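Bifunctional purine biosynthetic protein ADE5,7 (Cryptococcus neoformans var. grubii serotype A, PDB 7LVO) catalyses the ATP-dependent joining of glycine to phosphoribosylamine through its N-terminal GAR synthetase half, modelled here, and the later AIR synthetase step of purine biosynthesis through its C-terminal half. Local coordinates at residues G144-S149 / V329-V334; L148-M153 / V231-L236; Y250-M255 / D296-T301. All blocks are in the same frame, centred on the assembly; numbering follows the deposited sequence.

All three contacts lie within the ATP-grasp region of the GAR synthetase half. Contacts 1 and 2 share helix 146-155: Lys146 and Ser149 face the outermost strand 326-333 of one antiparallel sheet, whereas Lys150, next to Ser149, reaches strand 229-234 of another, the two contact centres being about 8 Å apart. Contact 2 is fully buried and rests on a salt bridge, whereas contact 1 is partly buried, water-bridged and close to the predicted magnesium ligands. Contact 3 is also partly buried but apolar, joining helix 287-307 to the opposite outer strand of the sheet used in contact 1. Tyr332 of contact 1 and Thr301 of contact 3 meet through a probable hydrogen bond between their hydroxyls.

Contact 1. Residues G144-S149 / V329-V334; sequences GSKSLS and VLEYNV
Lys146 reaches from the first turn of helix 146-155 toward Glu331 on strand 326-333, where its NZ lies 3.7 Å from Glu331 OE1, a long salt bridge. The two chains run side by side and point the same way; a bend at the last lysine torsion (chi4 -60°) turns the ammonium to the carboxylate. Farther along the helix, Ser149 CB meets the edge of the Tyr332 ring, 4.4 Å from its CD2. Two waters fill out the contact. One donates to Tyr332 O and accepts a weak bond from Lys146 NZ, while the other accepts from Tyr332 N at 2.9 Å and donates to Ser149 OG. That hydroxyl in turn gives its proton to Lys146 O, with OG 2.6 Å from the carbonyl oxygen. Behind this shell, Ser145 caps the helix: its OG accepts from Leu148 N at 3.0 Å. On the strand, Leu330 and Glu331 form a classic beta bulge opposite Gly319, and the Tyr332 hydroxyl is hydrogen-bonded to Thr301. The long pair places a positive charge beside Glu331, like Asn333 a predicted magnesium ligand, and may help to balance its charge, while water links Lys146 NZ and Ser149 OG to the backbone of Tyr332.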
loop_
_atom_site.group_PDB
_atom_site.type_symbol
_atom_site.label_atom_id
_atom_site.label_comp_id
_atom_site.label_asym_id
_atom_site.label_seq_id
_atom_site.Cartn_x
_atom_site.Cartn_y
_atom_site.Cartn_z
ATOM N N GLY A 144 -9.780 2.614 7.085
ATOM C CA GLY A 144 -11.146 2.639 6.596
ATOM C C GLY A 144 -11.907 3.894 6.958
ATOM O O GLY A 144 -12.806 4.308 6.218
ATOM N N SER A 145 -11.564 4.518 8.082
ATOM C CA SER A 145 -12.265 5.704 8.576
ATOM C C SER A 145 -11.237 6.774 8.927
ATOM O O SER A 145 -10.608 6.722 9.990
ATOM C CB SER A 145 -13.135 5.372 9.785
ATOM O OG SER A 145 -13.598 6.555 10.420
ATOM N N LYS A 146 -11.075 7.753 8.036
ATOM C CA LYS A 146 -10.142 8.839 8.308
ATOM C C LYS A 146 -10.537 9.590 9.567
ATOM O O LYS A 146 -9.671 10.019 10.339
ATOM C CB LYS A 146 -10.078 9.789 7.109
ATOM C CG LYS A 146 -9.610 9.125 5.823
ATOM C CD LYS A 146 -9.538 10.125 4.678
ATOM C CE LYS A 146 -9.171 9.444 3.369
ATOM N NZ LYS A 146 -7.854 8.757 3.446
ATOM N N SER A 147 -11.844 9.754 9.800
ATOM C CA SER A 147 -12.300 10.443 11.002
ATOM C C SER A 147 -11.843 9.709 12.255
ATOM O O SER A 147 -11.312 10.319 13.194
ATOM C CB SER A 147 -13.823 10.576 10.980
ATOM O OG SER A 147 -14.442 9.305 10.952
ATOM N N LEU A 148 -12.044 8.391 12.293
ATOM C CA LEU A 148 -11.567 7.608 13.427
ATOM C C LEU A 148 -10.049 7.689 13.552
ATOM O O LEU A 148 -9.515 7.813 14.663
ATOM C CB LEU A 148 -12.023 6.156 13.286
ATOM C CG LEU A 148 -11.561 5.175 14.364
ATOM C CD1 LEU A 148 -12.517 3.985 14.436
ATOM C CD2 LEU A 148 -10.137 4.683 14.118
ATOM N N SER A 149 -9.339 7.630 12.427
ATOM C CA SER A 149 -7.881 7.646 12.473
ATOM C C SER A 149 -7.365 8.955 13.049
ATOM O O SER A 149 -6.430 8.963 13.861
ATOM C CB SER A 149 -7.305 7.414 11.076
ATOM O OG SER A 149 -7.515 8.538 10.248
ATOM N N VAL A 329 1.806 12.710 10.384
ATOM C CA VAL A 329 1.100 11.572 9.806
ATOM C C VAL A 329 -0.015 12.085 8.904
ATOM O O VAL A 329 -0.963 12.727 9.372
ATOM C CB VAL A 329 0.539 10.652 10.902
ATOM C CG1 VAL A 329 -0.253 9.522 10.277
ATOM C CG2 VAL A 329 1.675 10.111 11.769
ATOM N N LEU A 330 0.095 11.803 7.607
ATOM C CA LEU A 330 -0.973 12.161 6.683
ATOM C C LEU A 330 -2.106 11.136 6.722
ATOM O O LEU A 330 -3.284 11.509 6.723
ATOM C CB LEU A 330 -0.433 12.273 5.262
ATOM C CG LEU A 330 0.586 13.376 4.978
ATOM C CD1 LEU A 330 0.987 13.343 3.508
ATOM C CD2 LEU A 330 0.033 14.740 5.356
ATOM N N GLU A 331 -1.770 9.850 6.768
ATOM C CA GLU A 331 -2.783 8.803 6.756
ATOM C C GLU A 331 -2.142 7.474 7.112
ATOM O O GLU A 331 -0.945 7.266 6.886
ATOM C CB GLU A 331 -3.462 8.703 5.382
ATOM C CG GLU A 331 -2.501 8.365 4.252
ATOM C CD GLU A 331 -3.165 8.387 2.889
ATOM O OE1 GLU A 331 -4.263 8.971 2.770
ATOM O OE2 GLU A 331 -2.590 7.815 1.940
ATOM N N TYR A 332 -2.952 6.583 7.677
ATOM C CA TYR A 332 -2.555 5.205 7.923
ATOM C C TYR A 332 -3.085 4.330 6.791
ATOM O O TYR A 332 -4.249 4.458 6.391
ATOM C CB TYR A 332 -3.096 4.689 9.262
ATOM C CG TYR A 332 -2.433 5.255 10.492
ATOM C CD1 TYR A 332 -1.089 5.025 10.751
ATOM C CD2 TYR A 332 -3.157 5.993 11.414
ATOM C CE1 TYR A 332 -0.483 5.534 11.882
ATOM C CE2 TYR A 332 -2.558 6.507 12.552
ATOM C CZ TYR A 332 -1.222 6.276 12.779
ATOM O OH TYR A 332 -0.633 6.785 13.908
ATOM N N ASN A 333 -2.234 3.456 6.272
ATOM C CA ASN A 333 -2.640 2.360 5.407
ATOM C C ASN A 333 -2.280 1.054 6.110
ATOM O O ASN A 333 -1.197 0.936 6.703
ATOM C CB ASN A 333 -1.969 2.447 4.042
ATOM C CG ASN A 333 -2.522 3.595 3.196
ATOM O OD1 ASN A 333 -3.151 4.522 3.708
ATOM N ND2 ASN A 333 -2.292 3.528 1.894
ATOM N N VAL A 334 -3.189 0.080 6.050
ATOM C CA VAL A 334 -3.073 -1.112 6.885
ATOM C C VAL A 334 -2.692 -2.327 6.056
ATOM O O VAL A 334 -3.110 -3.453 6.355
ATOM C CB VAL A 334 -4.380 -1.369 7.660
ATOM C CG1 VAL A 334 -4.698 -0.184 8.592
ATOM C CG2 VAL A 334 -5.533 -1.624 6.695
HETATM O O HOH W 1 -6.701 6.457 5.486
HETATM O O HOH W 2 -5.811 7.229 7.939
#

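Contact 2. Residues L148-M153 / V231-L236; sequences LSKEFM and VVEEYL
Lys150 meets Glu233 and Val231 where helix 146-155 packs against strand 229-234, an inner strand of a four-stranded antiparallel sheet in the ATP-grasp fold. The tight part is the charged end. Lys150 NZ sits 2.8 Å from Glu233 OE1 in a salt bridge whose hydrogen-bond geometry is weak, and the same oxygen also lies beside the aliphatic chain, 3.0 Å from Lys150 CE. The lysine does not run straight to its partner: it is bent at chi2 (-72°) and chi3 (-67°) and crosses the glutamate at about a right angle. Glu233, by contrast, is extended beyond CG and presents one carboxylate oxygen to the helix. Its other oxygen, OE2, is paired with Lys191, and the carboxylate is thus shared by two lysines. The ammonium of Lys150 is likewise shared, since it is hydrogen-bonded to Thr160 OG1 and to Ala161 O. These partners satisfy a charge pair that is buried in the protein.

The looser part is apolar. Val231 points toward the helix, yet its only approach to Lys150 is CG1 against CG at 4.1 Å, the two side chains meeting obliquely. Phe163 of the neighbouring strand 163-167 touches both Lys150 and Glu233 and adds packing around the ion pair. Strand 229-234 belongs to the predicted ATP-binding stretch, and Lys191, the second partner of Glu233, lies in it too. Val231 CG2, the other methyl, turns to the start of the helix and packs against the backbone N of Ser147.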
loop_
_atom_site.group_PDB
_atom_site.type_symbol
_atom_site.label_atom_id
_atom_site.label_comp_id
_atom_site.label_asym_id
_atom_site.label_seq_id
_atom_site.Cartn_x
_atom_site.Cartn_y
_atom_site.Cartn_z
ATOM N N LEU A 148 -12.044 8.391 12.293
ATOM C CA LEU A 148 -11.567 7.608 13.427
ATOM C C LEU A 148 -10.049 7.689 13.552
ATOM O O LEU A 148 -9.515 7.813 14.663
ATOM C CB LEU A 148 -12.023 6.156 13.286
ATOM C CG LEU A 148 -11.561 5.175 14.364
ATOM C CD1 LEU A 148 -12.517 3.985 14.436
ATOM C CD2 LEU A 148 -10.137 4.683 14.118
ATOM N N SER A 149 -9.339 7.630 12.427
ATOM C CA SER A 149 -7.881 7.646 12.473
ATOM C C SER A 149 -7.365 8.955 13.049
ATOM O O SER A 149 -6.430 8.963 13.861
ATOM C CB SER A 149 -7.305 7.414 11.076
ATOM O OG SER A 149 -7.515 8.538 10.248
ATOM N N LYS A 150 -7.957 10.079 12.640
ATOM C CA LYS A 150 -7.511 11.368 13.159
ATOM C C LYS A 150 -7.808 11.490 14.649
ATOM O O LYS A 150 -6.980 12.001 15.413
ATOM C CB LYS A 150 -8.173 12.503 12.380
ATOM C CG LYS A 150 -7.830 12.515 10.897
ATOM C CD LYS A 150 -6.393 12.946 10.626
ATOM C CE LYS A 150 -6.164 14.415 10.990
ATOM N NZ LYS A 150 -4.841 14.917 10.510
ATOM N N GLU A 151 -8.987 11.034 15.081
ATOM C CA GLU A 151 -9.290 11.017 16.508
ATOM C C GLU A 151 -8.287 10.150 17.259
ATOM O O GLU A 151 -7.813 10.528 18.335
ATOM C CB GLU A 151 -10.717 10.511 16.738
ATOM C CG GLU A 151 -11.156 10.535 18.197
ATOM C CD GLU A 151 -12.429 9.738 18.447
ATOM O OE1 GLU A 151 -13.056 9.277 17.468
ATOM O OE2 GLU A 151 -12.802 9.568 19.627
ATOM N N PHE A 152 -7.962 8.976 16.708
ATOM C CA PHE A 152 -6.971 8.106 17.330
ATOM C C PHE A 152 -5.641 8.827 17.508
ATOM O O PHE A 152 -4.995 8.703 18.551
ATOM C CB PHE A 152 -6.797 6.839 16.481
ATOM C CG PHE A 152 -5.681 5.941 16.944
ATOM C CD1 PHE A 152 -4.392 6.113 16.472
ATOM C CD2 PHE A 152 -5.924 4.924 17.852
ATOM C CE1 PHE A 152 -3.365 5.292 16.900
ATOM C CE2 PHE A 152 -4.900 4.102 18.285
ATOM C CZ PHE A 152 -3.622 4.282 17.811
ATOM N N MET A 153 -5.212 9.585 16.496
ATOM C CA MET A 153 -3.932 10.275 16.592
ATOM C C MET A 153 -3.959 11.321 17.703
ATOM O O MET A 153 -3.020 11.422 18.502
ATOM C CB MET A 153 -3.587 10.922 15.246
ATOM C CG MET A 153 -3.392 9.940 14.109
ATOM S SD MET A 153 -3.231 10.777 12.508
ATOM C CE MET A 153 -3.523 9.420 11.372
ATOM N N VAL A 231 -13.565 14.690 6.861
ATOM C CA VAL A 231 -12.485 15.243 7.664
ATOM C C VAL A 231 -11.989 16.513 6.985
ATOM O O VAL A 231 -11.667 16.501 5.791
ATOM C CB VAL A 231 -11.336 14.234 7.836
ATOM C CG1 VAL A 231 -10.119 14.918 8.444
ATOM C CG2 VAL A 231 -11.778 13.059 8.692
ATOM N N VAL A 232 -11.927 17.603 7.747
ATOM C CA VAL A 232 -11.376 18.871 7.289
ATOM C C VAL A 232 -10.131 19.141 8.120
ATOM O O VAL A 232 -10.222 19.310 9.344
ATOM C CB VAL A 232 -12.389 20.018 7.423
ATOM C CG1 VAL A 232 -11.800 21.312 6.898
ATOM C CG2 VAL A 232 -13.680 19.671 6.693
ATOM N N GLU A 233 -8.973 19.182 7.461
ATOM C CA GLU A 233 -7.705 19.318 8.165
ATOM C C GLU A 233 -6.803 20.298 7.434
ATOM O O GLU A 233 -7.015 20.620 6.262
ATOM C CB GLU A 233 -6.998 17.964 8.312
ATOM C CG GLU A 233 -6.613 17.325 7.000
ATOM C CD GLU A 233 -5.931 15.982 7.187
ATOM O OE1 GLU A 233 -6.290 15.268 8.142
ATOM O OE2 GLU A 233 -5.036 15.653 6.376
ATOM N N GLU A 234 -5.781 20.764 8.147
ATOM C CA GLU A 234 -4.879 21.768 7.605
ATOM C C GLU A 234 -4.034 21.194 6.474
ATOM O O GLU A 234 -3.543 20.064 6.550
ATOM C CB GLU A 234 -3.968 22.309 8.710
ATOM C CG GLU A 234 -3.052 23.440 8.268
ATOM C CD GLU A 234 -2.238 24.014 9.413
ATOM O OE1 GLU A 234 -2.361 23.508 10.546
ATOM O OE2 GLU A 234 -1.474 24.969 9.178
ATOM N N TYR A 235 -3.869 21.986 5.418
ATOM C CA TYR A 235 -2.990 21.625 4.313
ATOM C C TYR A 235 -1.545 21.869 4.732
ATOM O O TYR A 235 -1.171 23.002 5.059
ATOM C CB TYR A 235 -3.341 22.437 3.068
ATOM C CG TYR A 235 -2.397 22.232 1.905
ATOM C CD1 TYR A 235 -2.605 21.213 0.986
ATOM C CD2 TYR A 235 -1.300 23.063 1.724
ATOM C CE1 TYR A 235 -1.746 21.026 -0.080
ATOM C CE2 TYR A 235 -0.433 22.883 0.661
ATOM C CZ TYR A 235 -0.661 21.864 -0.237
ATOM O OH TYR A 235 0.201 21.683 -1.299
ATOM N N LEU A 236 -0.740 20.814 4.724
ATOM C CA LEU A 236 0.656 20.899 5.128
ATOM C C LEU A 236 1.565 20.863 3.905
ATOM O O LEU A 236 1.228 20.277 2.872
ATOM C CB LEU A 236 1.016 19.757 6.079
ATOM C CG LEU A 236 0.202 19.676 7.370
ATOM C CD1 LEU A 236 0.669 18.493 8.221
ATOM C CD2 LEU A 236 0.288 20.971 8.154
#

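Contact 3. Residues Y250-M255 / D296-T301; sequences YTIVPM and DVLEPT
Ile252 and Leu298 form the apolar centre of the contact between strand 252-254 and helix 287-307, with Pro254 and Glu299 beside them. Ile252 CD1 approaches the base of the leucine, 3.9 Å from Leu298 CB and 4.1 Å from Leu298 CG, and the two side chains cross at about a right angle. With CG1 anti to the backbone N (chi1 179°), the isoleucine directs its longer branch to the helix. Two residues on, Pro254 meets a different part of the same leucine: its ring atom CG lies 4.1 Å from Leu298 CD2. Leu298 thus packs with both strand residues that point toward the helix. The second branch of Ile252 has its own neighbour, for CG2 rests 4.2 Å from Glu299 CG, the aliphatic portion of an otherwise charged side chain.

Van der Waals packing extends beyond the two segments. Val243 and Ala245 of strand 240-248 touch Leu298, as does Phe320 of strand 315-323, so the helix packs on one face of this ATP-grasp sheet, nearly antiparallel to its outer strand 252-254. The local axes are 9.8 Å apart, at 155°.

Hydrogen bonds run within each side. The strand pairs with strand 240-248 through Val253-Phe246 and Met255-Leu244; in the helix, Val297 O accepts from Thr301 N at 2.7 Å and from Thr301 OG1 at 2.6 Å, the hydroxyl approaching from above the carbonyl plane. No hydrogen bond or salt bridge crosses between strand and helix, so their association here depends on the fit of aliphatic surfaces.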
loop_
_atom_site.group_PDB
_atom_site.type_symbol
_atom_site.label_atom_id
_atom_site.label_comp_id
_atom_site.label_asym_id
_atom_site.label_seq_id
_atom_site.Cartn_x
_atom_site.Cartn_y
_atom_site.Cartn_z
ATOM N N TYR A 250 2.632 -6.360 19.339
ATOM C CA TYR A 250 3.590 -5.857 20.316
ATOM C C TYR A 250 4.864 -5.379 19.636
ATOM O O TYR A 250 5.241 -4.210 19.780
ATOM C CB TYR A 250 3.926 -6.944 21.351
ATOM C CG TYR A 250 3.023 -6.977 22.564
ATOM C CD1 TYR A 250 3.193 -6.078 23.601
ATOM C CD2 TYR A 250 2.011 -7.934 22.679
ATOM C CE1 TYR A 250 2.371 -6.109 24.725
ATOM C CE2 TYR A 250 1.189 -7.977 23.785
ATOM C CZ TYR A 250 1.376 -7.067 24.811
ATOM O OH TYR A 250 0.566 -7.108 25.911
ATOM N N THR A 251 5.532 -6.254 18.895
ATOM C CA THR A 251 6.745 -5.907 18.182
ATOM C C THR A 251 6.405 -5.271 16.839
ATOM O O THR A 251 5.468 -5.693 16.155
ATOM C CB THR A 251 7.601 -7.155 17.969
ATOM O OG1 THR A 251 7.921 -7.738 19.240
ATOM C CG2 THR A 251 8.880 -6.812 17.211
ATOM N N ILE A 252 7.162 -4.241 16.472
ATOM C CA ILE A 252 7.017 -3.585 15.173
ATOM C C ILE A 252 8.407 -3.395 14.584
ATOM O O ILE A 252 9.285 -2.810 15.231
ATOM C CB ILE A 252 6.273 -2.243 15.287
ATOM C CG1 ILE A 252 6.166 -1.590 13.905
ATOM C CG2 ILE A 252 6.957 -1.323 16.281
ATOM C CD1 ILE A 252 5.140 -0.474 13.827
ATOM N N VAL A 253 8.607 -3.900 13.367
ATOM C CA VAL A 253 9.904 -3.850 12.695
ATOM C C VAL A 253 9.774 -3.030 11.416
ATOM O O VAL A 253 9.156 -3.491 10.448
ATOM C CB VAL A 253 10.424 -5.263 12.384
ATOM C CG1 VAL A 253 11.752 -5.200 11.649
ATOM C CG2 VAL A 253 10.563 -6.083 13.675
ATOM N N PRO A 254 10.330 -1.826 11.362
ATOM C CA PRO A 254 10.193 -1.018 10.142
ATOM C C PRO A 254 11.079 -1.520 9.017
ATOM O O PRO A 254 12.138 -2.109 9.238
ATOM C CB PRO A 254 10.616 0.393 10.587
ATOM C CG PRO A 254 10.657 0.361 12.092
ATOM C CD PRO A 254 10.960 -1.069 12.462
ATOM N N MET A 255 10.627 -1.283 7.794
ATOM C CA MET A 255 11.462 -1.432 6.613
ATOM C C MET A 255 12.108 -0.096 6.283
ATOM O O MET A 255 11.707 0.949 6.803
ATOM C CB MET A 255 10.623 -1.918 5.438
ATOM C CG MET A 255 9.786 -3.159 5.718
ATOM S SD MET A 255 8.977 -3.764 4.217
ATOM C CE MET A 255 10.295 -4.694 3.469
ATOM N N ASP A 296 7.833 8.465 17.876
ATOM C CA ASP A 296 6.720 9.381 18.068
ATOM C C ASP A 296 5.439 8.944 17.373
ATOM O O ASP A 296 4.377 9.503 17.676
ATOM C CB ASP A 296 7.102 10.781 17.570
ATOM C CG ASP A 296 8.351 11.319 18.242
ATOM O OD1 ASP A 296 8.873 10.641 19.156
ATOM O OD2 ASP A 296 8.811 12.412 17.853
ATOM N N VAL A 297 5.505 7.976 16.456
ATOM C CA VAL A 297 4.324 7.571 15.699
ATOM C C VAL A 297 4.131 6.060 15.754
ATOM O O VAL A 297 3.118 5.571 16.266
ATOM C CB VAL A 297 4.427 8.049 14.234
ATOM C CG1 VAL A 297 3.279 7.505 13.404
ATOM C CG2 VAL A 297 4.470 9.572 14.175
ATOM N N LEU A 298 5.091 5.308 15.215
ATOM C CA LEU A 298 4.897 3.869 15.044
ATOM C C LEU A 298 4.659 3.174 16.381
ATOM O O LEU A 298 3.661 2.473 16.564
ATOM C CB LEU A 298 6.110 3.268 14.330
ATOM C CG LEU A 298 6.088 3.333 12.801
ATOM C CD1 LEU A 298 5.883 4.752 12.312
ATOM C CD2 LEU A 298 7.378 2.743 12.234
ATOM N N GLU A 299 5.573 3.348 17.330
ATOM C CA GLU A 299 5.413 2.669 18.616
ATOM C C GLU A 299 4.218 3.209 19.388
ATOM O O GLU A 299 3.439 2.403 19.930
ATOM C CB GLU A 299 6.713 2.770 19.422
ATOM C CG GLU A 299 7.830 1.900 18.857
ATOM C CD GLU A 299 9.165 2.108 19.544
ATOM O OE1 GLU A 299 9.288 3.061 20.342
ATOM O OE2 GLU A 299 10.094 1.320 19.276
ATOM N N PRO A 300 4.009 4.523 19.494
ATOM C CA PRO A 300 2.754 5.000 20.102
ATOM C C PRO A 300 1.514 4.501 19.386
ATOM O O PRO A 300 0.468 4.312 20.025
ATOM C CB PRO A 300 2.879 6.528 20.018
ATOM C CG PRO A 300 4.349 6.779 20.000
ATOM C CD PRO A 300 4.961 5.621 19.240
ATOM N N THR A 301 1.592 4.281 18.071
ATOM C CA THR A 301 0.443 3.746 17.351
ATOM C C THR A 301 0.165 2.303 17.763
ATOM O O THR A 301 -0.976 1.950 18.083
ATOM C CB THR A 301 0.672 3.838 15.841
ATOM O OG1 THR A 301 0.718 5.215 15.435
ATOM C CG2 THR A 301 -0.441 3.134 15.086
#